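Local coordinates for iron-binding protein (Staphylococcus epidermidis, PDB 4M7O), which probably binds an iron complex outside the membrane as the solute-binding component of an ABC-type uptake system, at residues P30-I35 / L84-Q89. Numbering follows the deposited sequence.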
loop_
_atom_site.group_PDB
_atom_site.type_symbol
_atom_site.label_atom_id
_atom_site.label_comp_id
_atom_site.label_asym_id
_atom_site.label_seq_id
_atom_site.Cartn_x
_atom_site.Cartn_y
_atom_site.Cartn_z
ATOM N N PRO A 30 -5.289 -8.342 1.505
ATOM C CA PRO A 30 -4.136 -9.130 1.045
ATOM C C PRO A 30 -2.850 -8.912 1.847
ATOM O O PRO A 30 -2.174 -9.900 2.083
ATOM C CB PRO A 30 -3.971 -8.691 -0.414
ATOM C CG PRO A 30 -5.381 -8.282 -0.830
ATOM C CD PRO A 30 -5.918 -7.587 0.400
ATOM N N SER A 31 -2.532 -7.693 2.288
ATOM C CA SER A 31 -1.308 -7.505 3.078
ATOM C C SER A 31 -1.281 -8.400 4.330
ATOM O O SER A 31 -0.257 -9.025 4.633
ATOM C CB SER A 31 -1.082 -6.035 3.446
ATOM O OG SER A 31 -2.240 -5.470 4.029
ATOM N N ASN A 32 -2.404 -8.468 5.041
ATOM C CA ASN A 32 -2.558 -9.386 6.171
ATOM C C ASN A 32 -2.248 -10.824 5.777
ATOM O O ASN A 32 -1.496 -11.525 6.465
ATOM C CB ASN A 32 -3.979 -9.309 6.743
ATOM C CG ASN A 32 -4.190 -8.085 7.618
ATOM O OD1 ASN A 32 -3.268 -7.289 7.825
ATOM N ND2 ASN A 32 -5.410 -7.930 8.141
ATOM N N THR A 33 -2.819 -11.263 4.662
ATOM C CA THR A 33 -2.618 -12.643 4.230
ATOM C C THR A 33 -1.154 -12.905 3.926
ATOM O O THR A 33 -0.621 -13.949 4.298
ATOM C CB THR A 33 -3.447 -12.963 3.002
ATOM O OG1 THR A 33 -4.840 -12.740 3.294
ATOM C CG2 THR A 33 -3.254 -14.428 2.582
ATOM N N GLU A 34 -0.489 -11.950 3.272
ATOM C CA GLU A 34 0.914 -12.137 2.912
ATOM C C GLU A 34 1.780 -12.278 4.158
ATOM O O GLU A 34 2.689 -13.104 4.197
ATOM C CB GLU A 34 1.406 -10.976 2.036
ATOM C CG GLU A 34 0.783 -10.955 0.648
ATOM C CD GLU A 34 1.502 -9.994 -0.295
ATOM O OE1 GLU A 34 2.753 -9.890 -0.217
ATOM O OE2 GLU A 34 0.812 -9.350 -1.120
ATOM N N ILE A 35 1.484 -11.465 5.170
ATOM C CA ILE A 35 2.253 -11.451 6.403
ATOM C C ILE A 35 2.059 -12.762 7.171
ATOM O O ILE A 35 3.022 -13.329 7.696
ATOM C CB ILE A 35 1.830 -10.271 7.302
ATOM C CG1 ILE A 35 2.190 -8.930 6.642
ATOM C CG2 ILE A 35 2.468 -10.389 8.683
ATOM C CD1 ILE A 35 1.562 -7.732 7.328
ATOM N N LEU A 84 -8.623 -11.343 10.978
ATOM C CA LEU A 84 -7.578 -10.350 10.926
ATOM C C LEU A 84 -7.910 -9.368 9.808
ATOM O O LEU A 84 -7.681 -9.652 8.617
ATOM C CB LEU A 84 -6.234 -11.041 10.688
ATOM C CG LEU A 84 -5.005 -10.144 10.818
ATOM C CD1 LEU A 84 -4.964 -9.520 12.193
ATOM C CD2 LEU A 84 -3.729 -10.940 10.535
ATOM N N ALA A 85 -8.443 -8.212 10.194
ATOM C CA ALA A 85 -8.869 -7.205 9.227
ATOM C C ALA A 85 -7.928 -6.006 9.260
ATOM O O ALA A 85 -6.876 -6.049 9.894
ATOM C CB ALA A 85 -10.308 -6.764 9.497
ATOM N N HIS A 86 -8.329 -4.927 8.598
ATOM C CA HIS A 86 -7.467 -3.762 8.428
ATOM C C HIS A 86 -8.195 -2.512 8.886
ATOM O O HIS A 86 -9.421 -2.430 8.747
ATOM C CB HIS A 86 -7.122 -3.638 6.954
ATOM C CG HIS A 86 -5.889 -2.844 6.676
ATOM N ND1 HIS A 86 -5.926 -1.581 6.126
ATOM C CD2 HIS A 86 -4.574 -3.141 6.842
ATOM C CE1 HIS A 86 -4.693 -1.130 5.974
ATOM N NE2 HIS A 86 -3.855 -2.062 6.402
ATOM N N GLU A 87 -7.456 -1.537 9.423
ATOM C CA GLU A 87 -8.053 -0.274 9.859
ATOM C C GLU A 87 -8.876 0.364 8.745
ATOM O O GLU A 87 -9.921 0.939 9.007
ATOM C CB GLU A 87 -6.975 0.703 10.357
ATOM C CG GLU A 87 -7.527 1.962 11.008
ATOM C CD GLU A 87 -6.448 2.984 11.343
ATOM O OE1 GLU A 87 -5.244 2.683 11.162
ATOM O OE2 GLU A 87 -6.809 4.095 11.786
ATOM N N SER A 88 -8.434 0.229 7.498
ATOM C CA SER A 88 -9.154 0.846 6.376
ATOM C C SER A 88 -10.570 0.289 6.174
ATOM O O SER A 88 -11.362 0.867 5.425
ATOM C CB SER A 88 -8.355 0.714 5.072
ATOM O OG SER A 88 -8.133 -0.649 4.742
ATOM N N GLN A 89 -10.883 -0.810 6.861
ATOM C CA GLN A 89 -12.147 -1.527 6.693
ATOM C C GLN A 89 -13.117 -1.343 7.845
ATOM O O GLN A 89 -14.221 -1.894 7.806
ATOM C CB GLN A 89 -11.884 -3.040 6.536
ATOM C CG GLN A 89 -11.089 -3.404 5.293
ATOM C CD GLN A 89 -10.600 -4.836 5.303
ATOM O OE1 GLN A 89 -10.165 -5.358 6.338
ATOM N NE2 GLN A 89 -10.665 -5.484 4.144
#
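Asn-32, in the first turn of helix 30-38, reaches across to strand 82-86 and uses its amide nitrogen as a two-pronged donor to successive backbone carbonyls. ND2 gives a weak hydrogen bond to O of Leu-84 at 2.9 Å and a second, at 3.0 Å, to O of Ala-85. The Ala-85 oxygen lies in the plane of the Asn-32 amide, yet ND2 sits well above the plane of that peptide carbonyl, 69° out of it, approaching nearly at right angles to the C=O bond (98°). Two bonds on one nitrogen help to fix the rotation of the amide; chi1 of -78° sets CG anti to the carbonyl carbon and beside the backbone N. Leu-84 packs obliquely against this group: its CG, anti to its own backbone N, comes 3.5 Å from ND2 of Asn-32, while CD2 comes near CB and CG of Asn-32. The leucine also touches Val-108 and Val-110 of the adjacent strand and Leu-129 of helix 116-129, and the side chain of Asn-32 itself also touches Val-110.

OD1 of Asn-32 approaches the edge of the His-86 ring, 4.5 Å from CD2, and OG of Ser-31 lies 4.3 Å from that same carbon. Elsewhere on the ring, ND1 is hydrogen-bonded to OG of Ser-88 at 2.8 Å, tying the imidazole to the short 3-10 turn. Backbone N of His-86 donates to OE1 of Gln-89, whose NE2 binds O of Leu-28, linking this turn to the residue just after neighbouring strand 25-27. Parallel strands 25-27 and 82-86 with helix 30-38 packed across them form part of the three-layered alpha/beta lobe characteristic of periplasmic binding proteins of the chelatase clan.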